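Long-range contacts in thioredoxin domain-containing protein (Sinorhizobium meliloti, PDB 3U5R), which is of uncharacterised function but belongs to the AhpC/TSA family of thioredoxin-fold proteins and may act as an antioxidant oxidoreductase: residues A[37-42]-A[136-141]; A[63-68]-A[145-150]; A[96-101]-A[128-133]; A[30-35]-A[154-159]. All blocks are in the same frame, centred on the assembly; numbering follows the deposited sequence.

Contact 1: A[37-42]-A[136-141]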
loop_
_atom_site.group_PDB
_atom_site.type_symbol
_atom_site.label_atom_id
_atom_site.label_comp_id
_atom_site.label_asym_id
_atom_site.label_seq_id
_atom_site.Cartn_x
_atom_site.Cartn_y
_atom_site.Cartn_z
ATOM N N ARG A 37 4.800 -15.410 0.227
ATOM C CA ARG A 37 3.573 -15.281 1.059
ATOM C C ARG A 37 3.492 -13.903 1.764
ATOM O O ARG A 37 4.512 -13.340 2.132
ATOM C CB ARG A 37 3.616 -16.337 2.145
ATOM C CG ARG A 37 3.183 -17.666 1.661
ATOM C CD ARG A 37 2.193 -18.200 2.700
ATOM N NE ARG A 37 0.867 -17.560 2.579
ATOM C CZ ARG A 37 -0.270 -18.256 2.539
ATOM N NH1 ARG A 37 -0.242 -19.605 2.616
ATOM N NH2 ARG A 37 -1.436 -17.624 2.435
ATOM N N ALA A 38 2.286 -13.369 1.901
ATOM C CA ALA A 38 2.030 -12.149 2.649
ATOM C C ALA A 38 2.332 -12.456 4.128
ATOM O O ALA A 38 1.866 -13.464 4.658
ATOM C CB ALA A 38 0.547 -11.810 2.503
ATOM N N ALA A 39 3.133 -11.623 4.776
ATOM C CA ALA A 39 3.474 -11.866 6.156
ATOM C C ALA A 39 2.279 -11.407 6.998
ATOM O O ALA A 39 1.576 -10.426 6.636
ATOM C CB ALA A 39 4.697 -11.045 6.523
ATOM N N ASP A 40 2.057 -12.093 8.116
ATOM C CA ASP A 40 0.941 -11.763 8.966
ATOM C C ASP A 40 1.313 -10.549 9.824
ATOM O O ASP A 40 2.496 -10.216 9.966
ATOM C CB ASP A 40 0.471 -12.925 9.832
ATOM C CG ASP A 40 -1.069 -12.797 10.207
ATOM O OD1 ASP A 40 -1.726 -11.718 10.062
ATOM O OD2 ASP A 40 -1.630 -13.821 10.626
ATOM N N PHE A 41 0.319 -9.823 10.332
ATOM C CA PHE A 41 0.646 -8.654 11.170
ATOM C C PHE A 41 -0.519 -8.480 12.119
ATOM O O PHE A 41 -1.580 -9.102 11.945
ATOM C CB PHE A 41 0.761 -7.379 10.294
ATOM C CG PHE A 41 -0.436 -7.184 9.336
ATOM C CD1 PHE A 41 -1.619 -6.606 9.773
ATOM C CD2 PHE A 41 -0.362 -7.612 8.018
ATOM C CE1 PHE A 41 -2.713 -6.431 8.897
ATOM C CE2 PHE A 41 -1.446 -7.487 7.136
ATOM C CZ PHE A 41 -2.644 -6.885 7.593
ATOM N N VAL A 42 -0.350 -7.609 13.102
ATOM C CA VAL A 42 -1.476 -7.103 13.889
ATOM C C VAL A 42 -1.190 -5.614 14.039
ATOM O O VAL A 42 -0.132 -5.239 14.532
ATOM C CB VAL A 42 -1.575 -7.832 15.242
ATOM C CG1 VAL A 42 -0.199 -7.895 15.911
ATOM C CG2 VAL A 42 -2.585 -7.159 16.137
ATOM N N ALA A 136 6.795 -3.375 8.047
ATOM C CA ALA A 136 7.529 -2.901 6.890
ATOM C C ALA A 136 8.762 -3.822 6.644
ATOM O O ALA A 136 9.073 -4.198 5.507
ATOM C CB ALA A 136 7.975 -1.423 7.125
ATOM N N LYS A 137 9.458 -4.177 7.724
ATOM C CA LYS A 137 10.631 -5.074 7.571
ATOM C C LYS A 137 10.296 -6.477 7.104
ATOM O O LYS A 137 10.995 -7.021 6.215
ATOM C CB LYS A 137 11.411 -5.175 8.893
ATOM C CG LYS A 137 12.127 -3.940 9.343
ATOM C CD LYS A 137 13.081 -4.363 10.553
ATOM C CE LYS A 137 13.176 -3.309 11.650
ATOM N NZ LYS A 137 13.735 -3.917 12.929
ATOM N N ALA A 138 9.196 -7.060 7.617
ATOM C CA ALA A 138 8.778 -8.407 7.154
ATOM C C ALA A 138 8.334 -8.432 5.682
ATOM O O ALA A 138 8.552 -9.429 5.022
ATOM C CB ALA A 138 7.624 -9.027 8.075
ATOM N N TYR A 139 7.705 -7.351 5.179
ATOM C CA TYR A 139 7.269 -7.299 3.759
ATOM C C TYR A 139 8.428 -6.939 2.857
ATOM O O TYR A 139 8.390 -7.241 1.647
ATOM C CB TYR A 139 6.097 -6.265 3.584
ATOM C CG TYR A 139 4.751 -6.907 3.848
ATOM C CD1 TYR A 139 4.382 -7.243 5.114
ATOM C CD2 TYR A 139 3.909 -7.281 2.811
ATOM C CE1 TYR A 139 3.205 -7.863 5.382
ATOM C CE2 TYR A 139 2.686 -7.932 3.094
ATOM C CZ TYR A 139 2.366 -8.209 4.349
ATOM O OH TYR A 139 1.200 -8.870 4.625
ATOM N N GLY A 140 9.474 -6.363 3.467
ATOM C CA GLY A 140 10.607 -5.823 2.731
ATOM C C GLY A 140 10.210 -4.573 1.930
ATOM O O GLY A 140 10.702 -4.387 0.804
ATOM N N ALA A 141 9.338 -3.732 2.514
ATOM C CA ALA A 141 9.086 -2.382 2.018
ATOM C C ALA A 141 10.318 -1.490 2.146
ATOM O O ALA A 141 11.062 -1.545 3.156
ATOM C CB ALA A 141 7.858 -1.728 2.773
#

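Contact 2: A[63-68]-A[145-150]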
loop_
_atom_site.group_PDB
_atom_site.type_symbol
_atom_site.label_atom_id
_atom_site.label_comp_id
_atom_site.label_asym_id
_atom_site.label_seq_id
_atom_site.Cartn_x
_atom_site.Cartn_y
_atom_site.Cartn_z
ATOM N N LEU A 63 -4.443 -6.007 -1.401
ATOM C CA LEU A 63 -3.375 -5.063 -1.621
ATOM C C LEU A 63 -2.842 -4.551 -0.263
ATOM O O LEU A 63 -3.633 -4.032 0.555
ATOM C CB LEU A 63 -3.851 -3.893 -2.486
ATOM C CG LEU A 63 -2.833 -2.779 -2.737
ATOM C CD1 LEU A 63 -1.636 -3.310 -3.510
ATOM C CD2 LEU A 63 -3.478 -1.615 -3.473
ATOM N N VAL A 64 -1.520 -4.638 -0.038
ATOM C CA VAL A 64 -0.917 -4.089 1.148
ATOM C C VAL A 64 -0.066 -2.940 0.635
ATOM O O VAL A 64 0.810 -3.151 -0.233
ATOM C CB VAL A 64 -0.040 -5.098 1.886
ATOM C CG1 VAL A 64 0.608 -4.416 3.156
ATOM C CG2 VAL A 64 -0.867 -6.328 2.295
ATOM N N ALA A 65 -0.303 -1.716 1.150
ATOM C CA ALA A 65 0.328 -0.529 0.580
ATOM C C ALA A 65 1.011 0.234 1.630
ATOM O O ALA A 65 0.353 0.655 2.619
ATOM C CB ALA A 65 -0.811 0.390 -0.118
ATOM N N PHE A 66 2.323 0.404 1.524
ATOM C CA PHE A 66 3.033 1.223 2.513
ATOM C C PHE A 66 3.053 2.664 2.019
ATOM O O PHE A 66 3.625 2.962 0.979
ATOM C CB PHE A 66 4.466 0.699 2.744
ATOM C CG PHE A 66 4.474 -0.650 3.377
ATOM C CD1 PHE A 66 4.633 -0.788 4.749
ATOM C CD2 PHE A 66 4.212 -1.769 2.614
ATOM C CE1 PHE A 66 4.579 -2.036 5.349
ATOM C CE2 PHE A 66 4.148 -3.052 3.213
ATOM C CZ PHE A 66 4.356 -3.175 4.567
ATOM N N ILE A 67 2.401 3.557 2.751
ATOM C CA ILE A 67 2.311 4.930 2.311
ATOM C C ILE A 67 2.745 5.893 3.443
ATOM O O ILE A 67 3.291 5.466 4.450
ATOM C CB ILE A 67 0.881 5.247 1.780
ATOM C CG1 ILE A 67 -0.186 5.022 2.856
ATOM C CG2 ILE A 67 0.551 4.395 0.616
ATOM C CD1 ILE A 67 -1.529 5.552 2.368
ATOM N N SER A 68 2.448 7.176 3.282
ATOM C CA SER A 68 2.937 8.210 4.145
ATOM C C SER A 68 1.883 9.371 4.035
ATOM O O SER A 68 1.093 9.412 3.071
ATOM C CB SER A 68 4.321 8.688 3.639
ATOM O OG SER A 68 4.561 10.058 3.979
ATOM N N PRO A 145 5.163 5.349 -2.071
ATOM C CA PRO A 145 4.285 4.234 -1.822
ATOM C C PRO A 145 4.968 2.950 -2.272
ATOM O O PRO A 145 5.731 2.971 -3.253
ATOM C CB PRO A 145 3.144 4.488 -2.764
ATOM C CG PRO A 145 3.806 5.174 -4.006
ATOM C CD PRO A 145 4.953 5.956 -3.405
ATOM N N ASP A 146 4.682 1.834 -1.591
ATOM C CA ASP A 146 5.208 0.504 -2.005
ATOM C C ASP A 146 4.025 -0.452 -2.030
ATOM O O ASP A 146 3.390 -0.657 -0.987
ATOM C CB ASP A 146 6.254 0.020 -0.970
ATOM C CG ASP A 146 7.321 -0.876 -1.593
ATOM O OD1 ASP A 146 7.053 -1.452 -2.676
ATOM O OD2 ASP A 146 8.420 -0.946 -1.016
ATOM N N PHE A 147 3.640 -0.934 -3.208
ATOM C CA PHE A 147 2.429 -1.735 -3.342
ATOM C C PHE A 147 2.703 -3.223 -3.516
ATOM O O PHE A 147 3.489 -3.607 -4.401
ATOM C CB PHE A 147 1.665 -1.281 -4.598
ATOM C CG PHE A 147 1.212 0.176 -4.544
ATOM C CD1 PHE A 147 0.045 0.514 -3.849
ATOM C CD2 PHE A 147 1.918 1.189 -5.233
ATOM C CE1 PHE A 147 -0.405 1.850 -3.807
ATOM C CE2 PHE A 147 1.461 2.536 -5.188
ATOM C CZ PHE A 147 0.299 2.854 -4.455
ATOM N N PHE A 148 2.037 -4.068 -2.719
ATOM C CA PHE A 148 2.218 -5.522 -2.823
ATOM C C PHE A 148 0.820 -6.118 -3.029
ATOM O O PHE A 148 -0.022 -6.013 -2.121
ATOM C CB PHE A 148 2.791 -6.087 -1.495
ATOM C CG PHE A 148 4.186 -5.588 -1.089
ATOM C CD1 PHE A 148 4.400 -4.318 -0.546
ATOM C CD2 PHE A 148 5.296 -6.456 -1.169
ATOM C CE1 PHE A 148 5.673 -3.891 -0.180
ATOM C CE2 PHE A 148 6.556 -6.070 -0.759
ATOM C CZ PHE A 148 6.779 -4.785 -0.250
ATOM N N LEU A 149 0.541 -6.750 -4.179
ATOM C CA LEU A 149 -0.734 -7.342 -4.412
ATOM C C LEU A 149 -0.619 -8.886 -4.268
ATOM O O LEU A 149 0.258 -9.483 -4.930
ATOM C CB LEU A 149 -1.244 -7.038 -5.852
ATOM C CG LEU A 149 -2.653 -7.551 -6.220
ATOM C CD1 LEU A 149 -3.765 -6.824 -5.371
ATOM C CD2 LEU A 149 -2.852 -7.306 -7.662
ATOM N N TYR A 150 -1.554 -9.476 -3.511
ATOM C CA TYR A 150 -1.648 -10.918 -3.269
ATOM C C TYR A 150 -2.937 -11.499 -3.845
ATOM O O TYR A 150 -3.987 -10.831 -3.848
ATOM C CB TYR A 150 -1.614 -11.201 -1.774
ATOM C CG TYR A 150 -0.327 -10.689 -1.202
ATOM C CD1 TYR A 150 0.829 -11.484 -1.237
ATOM C CD2 TYR A 150 -0.250 -9.373 -0.672
ATOM C CE1 TYR A 150 2.029 -11.015 -0.708
ATOM C CE2 TYR A 150 0.993 -8.851 -0.196
ATOM C CZ TYR A 150 2.107 -9.697 -0.223
ATOM O OH TYR A 150 3.328 -9.211 0.221
#

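Contact 3: A[96-101]-A[128-133]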
loop_
_atom_site.group_PDB
_atom_site.type_symbol
_atom_site.label_atom_id
_atom_site.label_comp_id
_atom_site.label_asym_id
_atom_site.label_seq_id
_atom_site.Cartn_x
_atom_site.Cartn_y
_atom_site.Cartn_z
ATOM N N VAL A 96 -5.219 -2.669 2.311
ATOM C CA VAL A 96 -4.771 -2.244 3.650
ATOM C C VAL A 96 -3.622 -1.344 3.447
ATOM O O VAL A 96 -2.629 -1.791 2.826
ATOM C CB VAL A 96 -4.368 -3.430 4.545
ATOM C CG1 VAL A 96 -3.455 -4.382 3.789
ATOM C CG2 VAL A 96 -3.698 -2.934 5.818
ATOM N N ALA A 97 -3.682 -0.131 4.017
ATOM C CA ALA A 97 -2.554 0.772 3.979
ATOM C C ALA A 97 -1.831 0.863 5.292
ATOM O O ALA A 97 -2.469 0.816 6.323
ATOM C CB ALA A 97 -3.027 2.207 3.549
ATOM N N ILE A 98 -0.516 1.076 5.273
ATOM C CA ILE A 98 0.289 1.022 6.490
ATOM C C ILE A 98 1.283 2.206 6.463
ATOM O O ILE A 98 1.937 2.446 5.459
ATOM C CB ILE A 98 1.096 -0.312 6.599
ATOM C CG1 ILE A 98 0.125 -1.500 6.724
ATOM C CG2 ILE A 98 2.055 -0.268 7.840
ATOM C CD1 ILE A 98 0.824 -2.890 6.508
ATOM N N ASN A 99 1.359 2.939 7.545
ATOM C CA ASN A 99 2.318 4.022 7.632
ATOM C C ASN A 99 3.367 3.519 8.615
ATOM O O ASN A 99 3.066 3.408 9.836
ATOM C CB ASN A 99 1.616 5.271 8.182
ATOM C CG ASN A 99 2.511 6.448 8.217
ATOM O OD1 ASN A 99 3.680 6.362 8.670
ATOM N ND2 ASN A 99 2.010 7.572 7.692
ATOM N N SER A 100 4.559 3.190 8.132
ATOM C CA SER A 100 5.625 2.696 9.022
ATOM C C SER A 100 6.656 3.746 9.357
ATOM O O SER A 100 7.661 3.413 9.975
ATOM C CB SER A 100 6.409 1.536 8.407
ATOM O OG SER A 100 5.494 0.588 7.987
ATOM N N ASN A 101 6.398 4.998 8.979
ATOM C CA ASN A 101 7.403 6.018 9.152
ATOM C C ASN A 101 7.562 6.462 10.644
ATOM O O ASN A 101 6.580 6.587 11.395
ATOM C CB ASN A 101 7.086 7.222 8.265
ATOM C CG ASN A 101 7.479 7.018 6.802
ATOM O OD1 ASN A 101 7.214 7.878 5.975
ATOM N ND2 ASN A 101 8.102 5.914 6.476
ATOM N N LEU A 128 -3.357 1.994 8.710
ATOM C CA LEU A 128 -2.883 1.561 10.019
ATOM C C LEU A 128 -1.516 2.075 10.323
ATOM O O LEU A 128 -0.724 2.305 9.412
ATOM C CB LEU A 128 -2.801 0.041 9.979
ATOM C CG LEU A 128 -4.117 -0.575 9.498
ATOM C CD1 LEU A 128 -3.994 -2.093 9.452
ATOM C CD2 LEU A 128 -5.342 -0.145 10.417
ATOM N N LYS A 129 -1.182 2.182 11.601
ATOM C CA LYS A 129 0.182 2.585 11.978
ATOM C C LYS A 129 1.070 1.389 12.332
ATOM O O LYS A 129 0.675 0.605 13.208
ATOM C CB LYS A 129 0.155 3.517 13.169
ATOM C CG LYS A 129 1.571 4.014 13.562
ATOM C CD LYS A 129 2.021 5.081 12.598
ATOM C CE LYS A 129 3.528 5.299 12.816
ATOM N NZ LYS A 129 3.935 6.140 11.652
ATOM N N ASP A 130 2.275 1.273 11.712
ATOM C CA ASP A 130 3.275 0.189 12.051
ATOM C C ASP A 130 4.416 0.809 12.898
ATOM O O ASP A 130 5.496 1.069 12.371
ATOM C CB ASP A 130 3.749 -0.479 10.734
ATOM C CG ASP A 130 4.980 -1.385 10.858
ATOM O OD1 ASP A 130 5.159 -2.081 11.862
ATOM O OD2 ASP A 130 5.782 -1.421 9.872
ATOM N N ALA A 131 4.132 1.089 14.184
ATOM C CA ALA A 131 5.036 1.874 15.059
ATOM C C ALA A 131 6.394 1.245 15.250
ATOM O O ALA A 131 7.365 1.957 15.238
ATOM C CB ALA A 131 4.381 2.178 16.512
ATOM N N SER A 132 6.459 -0.077 15.413
ATOM C CA SER A 132 7.744 -0.768 15.596
ATOM C C SER A 132 8.521 -0.999 14.278
ATOM O O SER A 132 9.708 -1.357 14.309
ATOM C CB SER A 132 7.524 -2.134 16.303
ATOM O OG SER A 132 7.030 -3.073 15.363
ATOM N N GLN A 133 7.834 -0.780 13.141
ATOM C CA GLN A 133 8.365 -1.036 11.765
ATOM C C GLN A 133 8.640 -2.481 11.521
ATOM O O GLN A 133 9.221 -2.810 10.502
ATOM C CB GLN A 133 9.609 -0.156 11.424
ATOM C CG GLN A 133 9.427 1.261 12.013
ATOM C CD GLN A 133 10.523 2.220 11.618
ATOM O OE1 GLN A 133 11.684 1.950 11.883
ATOM N NE2 GLN A 133 10.159 3.343 10.960
HETATM O O HOH W 1 7.213 3.995 13.213
#

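Contact 4: A[30-35]-A[154-159]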
loop_
_atom_site.group_PDB
_atom_site.type_symbol
_atom_site.label_atom_id
_atom_site.label_comp_id
_atom_site.label_asym_id
_atom_site.label_seq_id
_atom_site.Cartn_x
_atom_site.Cartn_y
_atom_site.Cartn_z
ATOM N N ASN A 30 12.169 -2.615 -3.414
ATOM C CA ASN A 30 13.003 -3.811 -3.555
ATOM C C ASN A 30 12.530 -4.813 -4.608
ATOM O O ASN A 30 11.345 -4.831 -4.957
ATOM C CB ASN A 30 13.130 -4.517 -2.207
ATOM C CG ASN A 30 13.965 -3.709 -1.184
ATOM O OD1 ASN A 30 14.950 -3.048 -1.555
ATOM N ND2 ASN A 30 13.613 -3.816 0.108
ATOM N N SER A 31 13.456 -5.666 -5.101
ATOM C CA SER A 31 13.110 -6.852 -5.926
ATOM C C SER A 31 12.709 -7.978 -5.029
ATOM O O SER A 31 13.543 -8.686 -4.457
ATOM C CB SER A 31 14.276 -7.365 -6.738
ATOM O OG SER A 31 14.815 -6.260 -7.421
ATOM N N ILE A 32 11.430 -8.153 -4.902
ATOM C CA ILE A 32 10.919 -9.162 -4.020
ATOM C C ILE A 32 10.437 -10.229 -4.955
ATOM O O ILE A 32 9.758 -9.945 -5.964
ATOM C CB ILE A 32 9.727 -8.613 -3.191
ATOM C CG1 ILE A 32 10.136 -7.331 -2.417
ATOM C CG2 ILE A 32 9.163 -9.711 -2.289
ATOM C CD1 ILE A 32 10.863 -7.598 -1.078
ATOM N N THR A 33 10.732 -11.466 -4.622
ATOM C CA THR A 33 10.414 -12.548 -5.517
ATOM C C THR A 33 8.910 -12.768 -5.601
ATOM O O THR A 33 8.273 -12.918 -4.565
ATOM C CB THR A 33 11.165 -13.824 -5.014
ATOM O OG1 THR A 33 12.559 -13.501 -5.165
ATOM C CG2 THR A 33 10.812 -15.017 -5.914
ATOM N N LEU A 34 8.350 -12.823 -6.814
ATOM C CA LEU A 34 6.929 -13.169 -6.921
ATOM C C LEU A 34 6.623 -14.557 -6.318
ATOM O O LEU A 34 7.445 -15.499 -6.477
ATOM C CB LEU A 34 6.431 -13.100 -8.387
ATOM C CG LEU A 34 6.494 -11.705 -9.023
ATOM C CD1 LEU A 34 5.961 -11.755 -10.513
ATOM C CD2 LEU A 34 5.683 -10.684 -8.132
ATOM N N GLY A 35 5.454 -14.677 -5.656
ATOM C CA GLY A 35 5.060 -15.911 -5.005
ATOM C C GLY A 35 5.236 -15.858 -3.510
ATOM O O GLY A 35 4.659 -16.675 -2.792
ATOM N N ARG A 154 -2.821 -15.739 -1.044
ATOM C CA ARG A 154 -1.932 -14.783 -0.436
ATOM C C ARG A 154 -0.521 -14.997 -0.877
ATOM O O ARG A 154 0.387 -14.918 -0.089
ATOM C CB ARG A 154 -2.086 -14.732 1.080
ATOM C CG ARG A 154 -3.539 -14.303 1.489
ATOM C CD ARG A 154 -3.927 -12.908 0.912
ATOM N NE ARG A 154 -5.241 -12.502 1.420
ATOM C CZ ARG A 154 -6.364 -12.390 0.705
ATOM N NH1 ARG A 154 -6.380 -12.539 -0.641
ATOM N NH2 ARG A 154 -7.482 -12.007 1.341
ATOM N N ARG A 155 -0.345 -15.261 -2.174
ATOM C CA ARG A 155 0.978 -15.266 -2.755
ATOM C C ARG A 155 1.179 -13.976 -3.562
ATOM O O ARG A 155 0.242 -13.550 -4.271
ATOM C CB ARG A 155 1.166 -16.452 -3.705
ATOM C CG ARG A 155 0.679 -17.776 -3.109
ATOM C CD ARG A 155 1.339 -18.087 -1.710
ATOM N NE ARG A 155 0.648 -19.238 -1.070
ATOM C CZ ARG A 155 1.042 -20.543 -1.116
ATOM N NH1 ARG A 155 2.202 -20.939 -1.726
ATOM N NH2 ARG A 155 0.264 -21.483 -0.523
ATOM N N LEU A 156 2.389 -13.417 -3.512
ATOM C CA LEU A 156 2.621 -12.110 -4.176
ATOM C C LEU A 156 2.546 -12.221 -5.692
ATOM O O LEU A 156 3.272 -13.022 -6.301
ATOM C CB LEU A 156 3.980 -11.536 -3.782
ATOM C CG LEU A 156 4.380 -10.138 -4.318
ATOM C CD1 LEU A 156 3.530 -9.029 -3.680
ATOM C CD2 LEU A 156 5.881 -9.875 -4.001
ATOM N N VAL A 157 1.667 -11.445 -6.323
ATOM C CA VAL A 157 1.515 -11.491 -7.771
ATOM C C VAL A 157 1.878 -10.228 -8.455
ATOM O O VAL A 157 2.136 -10.245 -9.664
ATOM C CB VAL A 157 0.092 -11.865 -8.225
ATOM C CG1 VAL A 157 -0.204 -13.406 -7.938
ATOM C CG2 VAL A 157 -1.040 -10.972 -7.495
ATOM N N TYR A 158 1.871 -9.101 -7.724
ATOM C CA TYR A 158 2.330 -7.865 -8.359
ATOM C C TYR A 158 3.001 -7.031 -7.298
ATOM O O TYR A 158 2.492 -6.941 -6.175
ATOM C CB TYR A 158 1.154 -7.072 -9.018
ATOM C CG TYR A 158 1.571 -5.706 -9.591
ATOM C CD1 TYR A 158 1.977 -5.599 -10.926
ATOM C CD2 TYR A 158 1.578 -4.541 -8.808
ATOM C CE1 TYR A 158 2.376 -4.350 -11.493
ATOM C CE2 TYR A 158 1.964 -3.252 -9.370
ATOM C CZ TYR A 158 2.360 -3.190 -10.686
ATOM O OH TYR A 158 2.760 -2.046 -11.252
ATOM N N HIS A 159 4.153 -6.459 -7.653
ATOM C CA HIS A 159 4.928 -5.630 -6.768
ATOM C C HIS A 159 5.495 -4.528 -7.637
ATOM O O HIS A 159 6.343 -4.747 -8.481
ATOM C CB HIS A 159 6.026 -6.428 -6.002
ATOM C CG HIS A 159 6.868 -5.586 -5.107
ATOM N ND1 HIS A 159 6.335 -4.590 -4.312
ATOM C CD2 HIS A 159 8.205 -5.534 -4.923
ATOM C CE1 HIS A 159 7.299 -3.992 -3.653
ATOM N NE2 HIS A 159 8.444 -4.552 -4.002
HETATM O O HOH W 2 10.164 -2.947 -1.649
HETATM O O HOH W 3 4.048 -19.606 -3.683
#

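Contact 1: A[37-42]-A[136-141]
Ala39 and Tyr139 bring the two backbones nearest, 6.4 Å between their CA atoms, where the irregular loop 37-42 passes the last turn of helix 134-139. That helix ends in a Schellman motif: Ala141 N bonds to Ala136 O, the weaker Gly140 N bond goes to Lys137 O, and Gly140, with positive phi, turns the chain out of the helix. From this last turn Tyr139 reaches across to the loop. Its hydroxyl donates to Ala39 O (OH to O 2.6 Å), meeting a lone pair in the carbonyl plane at a C=O...O angle of 141°. In this thioredoxin-like fold the bond ties the loop before strand 43-44 to a helix packed on the central sheet, where Tyr139 also touches Val64 and Tyr150. Ala39 points its methyl at the helix and fills the angle between two side chains, with CB 3.7 Å from Tyr139 CE1 and 3.9 Å from Ala138 CB. The CB of Ala38 lies 3.7 Å from Tyr139 OH. Phe41, its CG set between backbone N and carbonyl carbon (chi1 49°), turns its ring edge to the same hydroxyl, which lies near the ring plane, 3.9 Å from Phe41 CE2.

Contact 2: A[63-68]-A[145-150]
Four backbone hydrogen bonds join Val64 to Phe148 and Phe66 to Asp146, each pair bonded in both directions, between strands that run antiparallel at 169° with axes 4.8 Å apart. The Val64 N to Phe148 O bond (2.9 Å) is the straightest of the four. Leu63-Leu149 and Ala65-Phe147 are the intervening non-hydrogen-bonded pairs. Weaker CA-H...O contacts supplement this ladder, among them Pro145 CA to Phe66 O at 3.1 Å; Pro145 follows a cis peptide bond and leads into the strand.

The ring pair lies on the face that carries Val64, Phe66, Asp146 and Phe148. The rings of Phe66 and Phe148 meet obliquely, planes at 74°, with Phe66 CD2 3.8 Å from Phe148 CE1. Each ring also turns an edge to a carbonyl of the opposing strand, Phe66 to Asp146 O and Phe148 to Val64 O. Along the same face Val64 CG2 reaches Tyr150 CE2 at 4.0 Å.

On the other face aliphatic groups pack against Phe147. Leu63, with CG anti to the backbone N (chi1 177°), sends CD1 across to Phe147 CB at 4.0 Å, while its CB meets Leu149 CD1. Ala65 CB lies 3.8 Å from Phe147 CD1. Helix 176-186 covers this face through Leu178, Ala181 and Val182.

Asp146 carries its carboxylate away from strand 61-66, and OD2 accepts from Ala142 N. The cis-proline before this strand, and a central strand flanked by parallel 93-99 and antiparallel 146-150, are hallmarks of the thioredoxin fold.

Contact 3: A[96-101]-A[128-133]
Lys129 NZ donates to Asn101 O at 2.7 Å, on a lone pair in the carbonyl plane, and to Asn99 OD1 at 3.0 Å, where it stands 60° above the amide plane. Glu109 O takes a further bond, and Asn99 O a weak one. The lysine chain bends at chi2 (77°), which folds CD and CE over Asn99 O. Asn99 OD1 also accepts from Asn101 N, forming an Asx turn, and its ND2 binds Glu109 OE1 and Tyr127 OH. Behind these side chains the backbones pair as parallel strands: Leu128 N to Ala97 O, Asn99 N to Leu128 O and Asp130 N to Asn99 O. They are the two strands of a beta-alpha-beta crossover through helix 111-121. Beyond the pairing, Ser100 OG donates to the anti lone pair of Asp130 OD2 (2.8 Å), and Gln133 NE2 reaches Ser100 O (2.7 Å) nearly along the C=O axis. Ile98 CG2 packs on Asp130 CB at 3.4 Å, and the side chains of Val96 and Leu128 cross at about a right angle, CG2 touching CD1. The Lys129 bonds to Asn99 OD1 and Asn101 O tie down the turn after strand 93-99, while Asp130, bonded to Val135 N and Ala136 N, anchors the start of helix 134-139.

Contact 4: A[30-35]-A[154-159]
Gly35 N donates to Leu156 O (2.8 Å), on a lone pair in the carbonyl plane, where residues 30-35 run at 151° to residues 155-159, end to end. Leu156 and Ile32 face each other and cross at about a right angle, with Leu156 CD2 3.7 Å from Ile32 CG2. Leu34 lays CD2 against the strand backbone, 3.8 Å from Val157 C, close to the classic beta bulge that Val157 and Tyr158 form opposite Leu149. At the far end His159, with CG anti to the backbone N (chi1 178°), carries its ring to the loop. Ile32 CG1 meets this ring obliquely, 3.6 Å from His159 NE2, and a water bound by Asn30 N lies at the ring edge, 3.3 Å from His159 NE2 in a weak bond. Gly35 O touches Arg155 CB at 3.6 Å and is tied through a second water to Arg155 NH1, while Arg155 NE is bonded to Glu153 O. His159 ND1 is hydrogen-bonded to Phe147 O; since a carbonyl oxygen can only accept, ND1 must carry the proton of that bond, which together with the stack on Phe148 fixes the rotation of the ring.

Contacts 2, 3 and 4 all reach one five-stranded sheet, in the order 127-129, 93-99, 61-66, 146-150, 156-160. Contact 2 occupies its middle, its centre about 2 Å from the centre of the chain, and joins contact 3 through Leu63 O to Val96 N (2.7 Å) and contact 4 through Leu149 O to Val157 N (2.8 Å). Contacts 3 and 4, toward opposite edges, do not touch; their centres are about 19 Å apart. Contact 1 covers the sheet face bearing Phe66 and Phe148, and touches all three: Ala136 CA packs on Phe66 CE1 (3.4 Å), Ala136 CB on Ser100 OG (3.3 Å), and Gly140 O accepts from Asn30 ND2 (3.0 Å).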